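Local coordinates for protein putative TIM-barrel metal-dependent hydrolase (Mycobacterium avium subsp. paratuberculosis S397, PDB 4DZI) that is probably a metal-dependent hydrolase of the amidohydrolase family, with a TIM-barrel fold and a site for two metal ions, at residues C[265-269]-C[297-302]; C[281-287]-C[324-329]. All coordinates share one frame; numbering follows the deposited sequence.

Contact 1 (C[265-269]-C[297-302]); sequences DRAIH and YFVHRL. With SO4 (sulfate ion), chain J.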
loop_
_atom_site.group_PDB
_atom_site.type_symbol
_atom_site.label_atom_id
_atom_site.label_comp_id
_atom_site.label_asym_id
_atom_site.label_seq_id
_atom_site.Cartn_x
_atom_site.Cartn_y
_atom_site.Cartn_z
ATOM N N ASP C 265 6.827 0.772 -2.710
ATOM C CA ASP C 265 6.453 1.642 -3.829
ATOM C C ASP C 265 5.032 2.229 -3.697
ATOM O O ASP C 265 4.375 2.578 -4.701
ATOM C CB ASP C 265 6.625 0.881 -5.152
ATOM C CG ASP C 265 5.715 -0.326 -5.246
ATOM O OD1 ASP C 265 5.034 -0.633 -4.214
ATOM O OD2 ASP C 265 5.668 -0.964 -6.335
ATOM N N ARG C 266 4.557 2.395 -2.457
ATOM C CA ARG C 266 3.187 2.847 -2.291
ATOM C C ARG C 266 2.992 4.293 -2.721
ATOM O O ARG C 266 1.933 4.673 -3.217
ATOM C CB ARG C 266 2.737 2.696 -0.836
ATOM C CG ARG C 266 2.623 1.230 -0.516
ATOM C CD ARG C 266 2.030 0.959 0.860
ATOM N NE ARG C 266 1.551 -0.415 0.906
ATOM C CZ ARG C 266 1.092 -1.002 2.013
ATOM N NH1 ARG C 266 1.051 -0.312 3.145
ATOM N NH2 ARG C 266 0.658 -2.263 1.982
ATOM N N ALA C 267 4.022 5.111 -2.571
ATOM C CA ALA C 267 3.828 6.518 -2.951
ATOM C C ALA C 267 3.530 6.693 -4.423
ATOM O O ALA C 267 2.632 7.452 -4.787
ATOM C CB ALA C 267 5.029 7.377 -2.500
ATOM N N ILE C 268 4.278 6.000 -5.293
ATOM C CA ILE C 268 4.057 6.179 -6.732
ATOM C C ILE C 268 2.714 5.568 -7.161
ATOM O O ILE C 268 1.995 6.132 -7.962
ATOM C CB ILE C 268 5.226 5.638 -7.568
ATOM C CG1 ILE C 268 5.096 6.066 -9.040
ATOM C CG2 ILE C 268 5.357 4.127 -7.506
ATOM C CD1 ILE C 268 5.008 7.568 -9.262
ATOM N N HIS C 269 2.345 4.445 -6.554
ATOM C CA HIS C 269 1.045 3.873 -6.864
ATOM C C HIS C 269 -0.064 4.867 -6.550
ATOM O O HIS C 269 -0.966 5.106 -7.392
ATOM C CB HIS C 269 0.848 2.629 -5.995
ATOM C CG HIS C 269 -0.532 2.029 -6.118
ATOM N ND1 HIS C 269 -1.597 2.504 -5.441
ATOM C CD2 HIS C 269 -0.989 0.966 -6.888
ATOM C CE1 HIS C 269 -2.700 1.779 -5.782
ATOM N NE2 HIS C 269 -2.320 0.833 -6.647
ATOM N N TYR C 297 6.941 -2.113 -10.691
ATOM C CA TYR C 297 6.053 -3.147 -10.126
ATOM C C TYR C 297 4.699 -2.593 -9.737
ATOM O O TYR C 297 3.724 -3.342 -9.656
ATOM C CB TYR C 297 6.713 -3.672 -8.870
ATOM C CG TYR C 297 6.143 -4.930 -8.278
ATOM C CD1 TYR C 297 6.134 -6.094 -8.985
ATOM C CD2 TYR C 297 5.671 -4.934 -6.968
ATOM C CE1 TYR C 297 5.653 -7.272 -8.425
ATOM C CE2 TYR C 297 5.191 -6.090 -6.400
ATOM C CZ TYR C 297 5.187 -7.253 -7.131
ATOM O OH TYR C 297 4.737 -8.418 -6.540
ATOM N N PHE C 298 4.611 -1.299 -9.460
ATOM C CA PHE C 298 3.329 -0.715 -9.105
ATOM C C PHE C 298 2.238 -0.848 -10.187
ATOM O O PHE C 298 1.031 -0.828 -9.887
ATOM C CB PHE C 298 3.450 0.768 -8.701
ATOM C CG PHE C 298 3.648 1.716 -9.866
ATOM C CD1 PHE C 298 2.550 2.315 -10.491
ATOM C CD2 PHE C 298 4.920 2.072 -10.275
ATOM C CE1 PHE C 298 2.698 3.191 -11.563
ATOM C CE2 PHE C 298 5.078 2.960 -11.328
ATOM C CZ PHE C 298 3.971 3.528 -11.965
ATOM N N VAL C 299 2.638 -0.953 -11.450
ATOM C CA VAL C 299 1.690 -0.874 -12.555
ATOM C C VAL C 299 0.611 -1.945 -12.487
ATOM O O VAL C 299 -0.560 -1.683 -12.689
ATOM C CB VAL C 299 2.435 -1.010 -13.899
ATOM C CG1 VAL C 299 1.470 -0.931 -15.072
ATOM C CG2 VAL C 299 3.485 0.080 -14.009
ATOM N N HIS C 300 1.022 -3.163 -12.235
ATOM C CA HIS C 300 0.012 -4.197 -12.351
ATOM C C HIS C 300 -1.047 -4.107 -11.271
ATOM O O HIS C 300 -2.203 -4.362 -11.551
ATOM C CB HIS C 300 0.606 -5.584 -12.475
ATOM C CG HIS C 300 1.129 -6.111 -11.190
ATOM N ND1 HIS C 300 2.270 -5.641 -10.632
ATOM C CD2 HIS C 300 0.649 -7.107 -10.342
ATOM C CE1 HIS C 300 2.492 -6.287 -9.463
ATOM N NE2 HIS C 300 1.504 -7.190 -9.292
ATOM N N ARG C 301 -0.681 -3.736 -10.041
ATOM C CA ARG C 301 -1.722 -3.561 -9.001
ATOM C C ARG C 301 -2.584 -2.376 -9.312
ATOM O O ARG C 301 -3.784 -2.391 -9.072
ATOM C CB ARG C 301 -1.120 -3.368 -7.587
ATOM C CG ARG C 301 -0.237 -4.517 -7.115
ATOM C CD ARG C 301 1.217 -4.065 -6.951
ATOM N NE ARG C 301 1.285 -2.960 -5.990
ATOM C CZ ARG C 301 2.389 -2.259 -5.750
ATOM N NH1 ARG C 301 3.496 -2.580 -6.418
ATOM N NH2 ARG C 301 2.383 -1.229 -4.878
ATOM N N LEU C 302 -1.963 -1.309 -9.810
ATOM C CA LEU C 302 -2.706 -0.110 -10.132
ATOM C C LEU C 302 -3.746 -0.434 -11.220
ATOM O O LEU C 302 -4.905 -0.012 -11.110
ATOM C CB LEU C 302 -1.742 1.018 -10.555
ATOM C CG LEU C 302 -2.425 2.325 -10.956
ATOM C CD1 LEU C 302 -3.118 3.010 -9.790
ATOM C CD2 LEU C 302 -1.373 3.290 -11.542
HETATM S S SO4 J . 0.242 -2.160 -2.225
HETATM O O1 SO4 J . -1.114 -2.014 -1.735
HETATM O O2 SO4 J . 0.499 -3.320 -3.120
HETATM O O3 SO4 J . 0.346 -0.984 -3.136
HETATM O O4 SO4 J . 1.388 -1.948 -1.360
HETATM O O HOH W 1 7.128 -0.049 -8.336
#
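D265, the N-cap residue of helix 266-277, does not cap that helix with its side chain but gives its carboxylate to R301. The guanidinium grips it end-on: R301 NH1 reaches D265 OD2 at 2.7 Å, nearly straight and on the syn lone pair, while R301 NH2 meets D265 OD1 at 2.8 Å from above the carboxylate plane, the two flat groups being turned 38° apart. Bends at chi2 and chi3 curl the arginine back toward its partner. Water 1 donates to D265 OD2 and accepts from F298 N, linking the carboxylate to helix 298-312.

R266 points away from 297-302, yet its extended chain brings NE within 2.7 Å of sulfate O4, while R301 NH2 binds sulfate O3 at 2.7 Å. The ion, probably from the crystallisation liquor, sits among these arginines, R305, and R266 and R305 of the second subunit.

I268 is the apolar member. Its CG1 lies over one face of the F298 ring and its CG2 comes to 3.5 Å from F298 CD2, a branched side chain fitting a flat one. H269, with CG anti to its backbone N (chi1 174°), swings its ring toward helix 298-312. A flat ring suits this place: its edge meets the backbone, H269 NE2 lying 3.6 Å from L302 CA, while L302 CD1 covers one face and sulfate O3 the opposite one.

The contact joins neighbouring outer helices of the TIM barrel at the interface with the second subunit, whose R305 and D270 pair with D265 and R266. Inward, I268 and F298 pack on strand 289-292.

Contact 2 (C[281-287]-C[324-329]); sequences FTRHPKL and QLRNNV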
loop_
_atom_site.group_PDB
_atom_site.type_symbol
_atom_site.label_atom_id
_atom_site.label_comp_id
_atom_site.label_asym_id
_atom_site.label_seq_id
_atom_site.Cartn_x
_atom_site.Cartn_y
_atom_site.Cartn_z
ATOM N N PHE C 281 -5.809 13.416 -16.384
ATOM C CA PHE C 281 -5.618 13.148 -17.807
ATOM C C PHE C 281 -6.929 13.288 -18.593
ATOM O O PHE C 281 -6.915 13.508 -19.807
ATOM C CB PHE C 281 -4.971 11.796 -18.037
ATOM C CG PHE C 281 -3.634 11.666 -17.351
ATOM C CD1 PHE C 281 -2.561 12.458 -17.751
ATOM C CD2 PHE C 281 -3.462 10.769 -16.314
ATOM C CE1 PHE C 281 -1.323 12.345 -17.109
ATOM C CE2 PHE C 281 -2.238 10.649 -15.672
ATOM C CZ PHE C 281 -1.165 11.437 -16.076
ATOM N N THR C 282 -8.060 13.163 -17.897
ATOM C CA THR C 282 -9.356 13.425 -18.536
ATOM C C THR C 282 -9.438 14.908 -18.876
ATOM O O THR C 282 -9.768 15.268 -20.008
ATOM C CB THR C 282 -10.493 13.031 -17.598
ATOM O OG1 THR C 282 -10.404 11.629 -17.327
ATOM C CG2 THR C 282 -11.879 13.393 -18.232
ATOM N N ARG C 283 -9.107 15.770 -17.928
ATOM C CA ARG C 283 -9.195 17.218 -18.152
ATOM C C ARG C 283 -8.049 17.748 -18.998
ATOM O O ARG C 283 -8.180 18.798 -19.665
ATOM C CB ARG C 283 -9.277 17.984 -16.831
ATOM C CG ARG C 283 -10.571 17.709 -16.067
ATOM C CD ARG C 283 -10.684 18.535 -14.809
ATOM N NE ARG C 283 -9.652 18.179 -13.821
ATOM C CZ ARG C 283 -9.710 17.143 -12.989
ATOM N NH1 ARG C 283 -10.734 16.290 -13.021
ATOM N NH2 ARG C 283 -8.703 16.942 -12.136
ATOM N N HIS C 284 -6.928 17.029 -18.965
ATOM C CA HIS C 284 -5.713 17.457 -19.655
ATOM C C HIS C 284 -5.113 16.326 -20.450
ATOM O O HIS C 284 -4.088 15.749 -20.071
ATOM C CB HIS C 284 -4.714 18.004 -18.631
ATOM C CG HIS C 284 -5.334 18.984 -17.665
ATOM N ND1 HIS C 284 -5.560 20.282 -17.991
ATOM C CD2 HIS C 284 -5.845 18.806 -16.384
ATOM C CE1 HIS C 284 -6.152 20.907 -16.952
ATOM N NE2 HIS C 284 -6.315 20.008 -15.964
ATOM N N PRO C 285 -5.743 15.966 -21.575
ATOM C CA PRO C 285 -5.370 14.743 -22.285
ATOM C C PRO C 285 -3.993 14.809 -22.923
ATOM O O PRO C 285 -3.413 13.776 -23.206
ATOM C CB PRO C 285 -6.465 14.590 -23.358
ATOM C CG PRO C 285 -7.097 15.945 -23.455
ATOM C CD PRO C 285 -6.973 16.586 -22.108
ATOM N N LYS C 286 -3.468 16.021 -23.117
ATOM C CA LYS C 286 -2.101 16.178 -23.660
ATOM C C LYS C 286 -1.006 16.067 -22.591
ATOM O O LYS C 286 0.177 16.004 -22.946
ATOM C CB LYS C 286 -1.927 17.515 -24.421
ATOM C CG LYS C 286 -2.893 17.746 -25.582
ATOM C CD LYS C 286 -2.364 18.883 -26.446
ATOM C CE LYS C 286 -3.473 19.692 -27.098
ATOM N NZ LYS C 286 -4.186 18.885 -28.118
ATOM N N LEU C 287 -1.385 16.092 -21.308
ATOM C CA LEU C 287 -0.401 16.073 -20.202
ATOM C C LEU C 287 0.383 14.774 -20.212
ATOM O O LEU C 287 -0.197 13.691 -20.307
ATOM C CB LEU C 287 -1.077 16.254 -18.851
ATOM C CG LEU C 287 -0.109 16.372 -17.659
ATOM C CD1 LEU C 287 0.676 17.691 -17.707
ATOM C CD2 LEU C 287 -0.902 16.343 -16.349
ATOM N N GLN C 324 -5.575 5.559 -20.175
ATOM C CA GLN C 324 -4.917 6.811 -19.781
ATOM C C GLN C 324 -3.555 6.507 -19.223
ATOM O O GLN C 324 -2.602 7.189 -19.555
ATOM C CB GLN C 324 -5.738 7.609 -18.768
ATOM C CG GLN C 324 -7.014 8.189 -19.383
ATOM C CD GLN C 324 -7.810 8.970 -18.378
ATOM O OE1 GLN C 324 -7.716 8.715 -17.179
ATOM N NE2 GLN C 324 -8.604 9.938 -18.852
ATOM N N LEU C 325 -3.449 5.475 -18.388
ATOM C CA LEU C 325 -2.109 5.076 -17.894
ATOM C C LEU C 325 -1.158 4.748 -19.047
ATOM O O LEU C 325 -0.000 5.200 -19.068
ATOM C CB LEU C 325 -2.198 3.903 -16.910
ATOM C CG LEU C 325 -0.879 3.290 -16.429
ATOM C CD1 LEU C 325 -0.096 4.276 -15.537
ATOM C CD2 LEU C 325 -1.188 1.986 -15.680
ATOM N N ARG C 326 -1.639 3.965 -20.012
ATOM C CA ARG C 326 -0.825 3.525 -21.131
ATOM C C ARG C 326 -0.500 4.655 -22.093
ATOM O O ARG C 326 0.548 4.631 -22.749
ATOM C CB ARG C 326 -1.521 2.418 -21.919
ATOM C CG ARG C 326 -1.742 1.205 -21.059
ATOM C CD ARG C 326 -2.531 0.094 -21.771
ATOM N NE ARG C 326 -2.177 -1.173 -21.142
ATOM C CZ ARG C 326 -3.004 -2.192 -20.951
ATOM N NH1 ARG C 326 -4.271 -2.098 -21.358
ATOM N NH2 ARG C 326 -2.553 -3.298 -20.341
ATOM N N ASN C 327 -1.400 5.624 -22.207
ATOM C CA ASN C 327 -1.207 6.711 -23.161
ATOM C C ASN C 327 -0.370 7.870 -22.631
ATOM O O ASN C 327 0.430 8.429 -23.376
ATOM C CB ASN C 327 -2.551 7.294 -23.582
ATOM C CG ASN C 327 -2.420 8.289 -24.719
ATOM O OD1 ASN C 327 -2.100 7.911 -25.849
ATOM N ND2 ASN C 327 -2.673 9.564 -24.432
ATOM N N ASN C 328 -0.550 8.226 -21.358
ATOM C CA ASN C 328 0.017 9.465 -20.849
ATOM C C ASN C 328 1.245 9.326 -19.956
ATOM O O ASN C 328 1.804 10.336 -19.558
ATOM C CB ASN C 328 -1.043 10.264 -20.105
ATOM C CG ASN C 328 -2.159 10.722 -21.018
ATOM O OD1 ASN C 328 -2.979 9.906 -21.464
ATOM N ND2 ASN C 328 -2.203 12.028 -21.301
ATOM N N VAL C 329 1.618 8.092 -19.602
ATOM C CA VAL C 329 2.628 7.863 -18.556
ATOM C C VAL C 329 3.776 7.003 -19.082
ATOM O O VAL C 329 3.595 5.916 -19.634
ATOM C CB VAL C 329 2.020 7.206 -17.290
ATOM C CG1 VAL C 329 3.063 6.996 -16.178
ATOM C CG2 VAL C 329 0.829 8.040 -16.788
HETATM O O HOH W 2 -7.597 11.454 -21.659
HETATM O O HOH W 3 -7.392 11.070 -15.516
#
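N328, F281 and Q324 carry most of this contact. The amide of N328 ties down the turn that follows helix 280-283: its ND2 donates to P285 O at 2.9 Å and to L287 O at 2.8 Å, so both of its N-H groups are used. The bond to L287 O is nearly straight (176°), whereas P285 O is approached from well above its carbonyl plane. Asparagine suits the place because a short side chain can offer two protons to carbonyls of a type I turn, H284 to L287. N327 ND2 donates to N328 OD1 from above its carbonyl plane, a further restraint on the amide.

F281 supplies the apolar half. N328 CB sits over one face of its ring, 3.9 Å from the centroid, in a CH-pi contact. Further along, F281 CZ touches V329 CG2 at 4.0 Å.

Q324 reaches across with its chain extended beyond CG (chi2 -180°), long enough for NE2 to donate to T282 OG1 at 2.9 Å, with the hydroxyl in the amide plane. Water 3 joins Q324 OE1 to T282 N, and E319 takes a further bond from NE2.

Here helix 321-328 passes straight into strand 329-331, and the turn after helix 280-283 leads to the parallel strand 289-292; N328 is also backbone-bonded to A289. F281 and Q324 both rest on I276 of helix 266-277, L287 packs against helix 214-223, and L325 turns to helix 298-312.

How the contacts relate
Contacts 1 and 2, their centres about 17 Å apart, join helices that precede two adjacent parallel strands, 289-292 and 329-331: contact 1 pairs helix 266-277 with helix 298-312, contact 2 pairs helix 280-283 with helix 321-328. Their segments alternate along the chain, since helix 266-277 is followed by helix 280-283, and helix 298-312 by helix 321-328. M272 lies between them, meeting F298 and L302 of the first and V329 of the second. Contact 1 faces the second subunit, which contact 2 does not touch. Neither supplies a ligand to the metal site, though the side chain of I268 in contact 1 is about 12 Å from a bound cadmium ion.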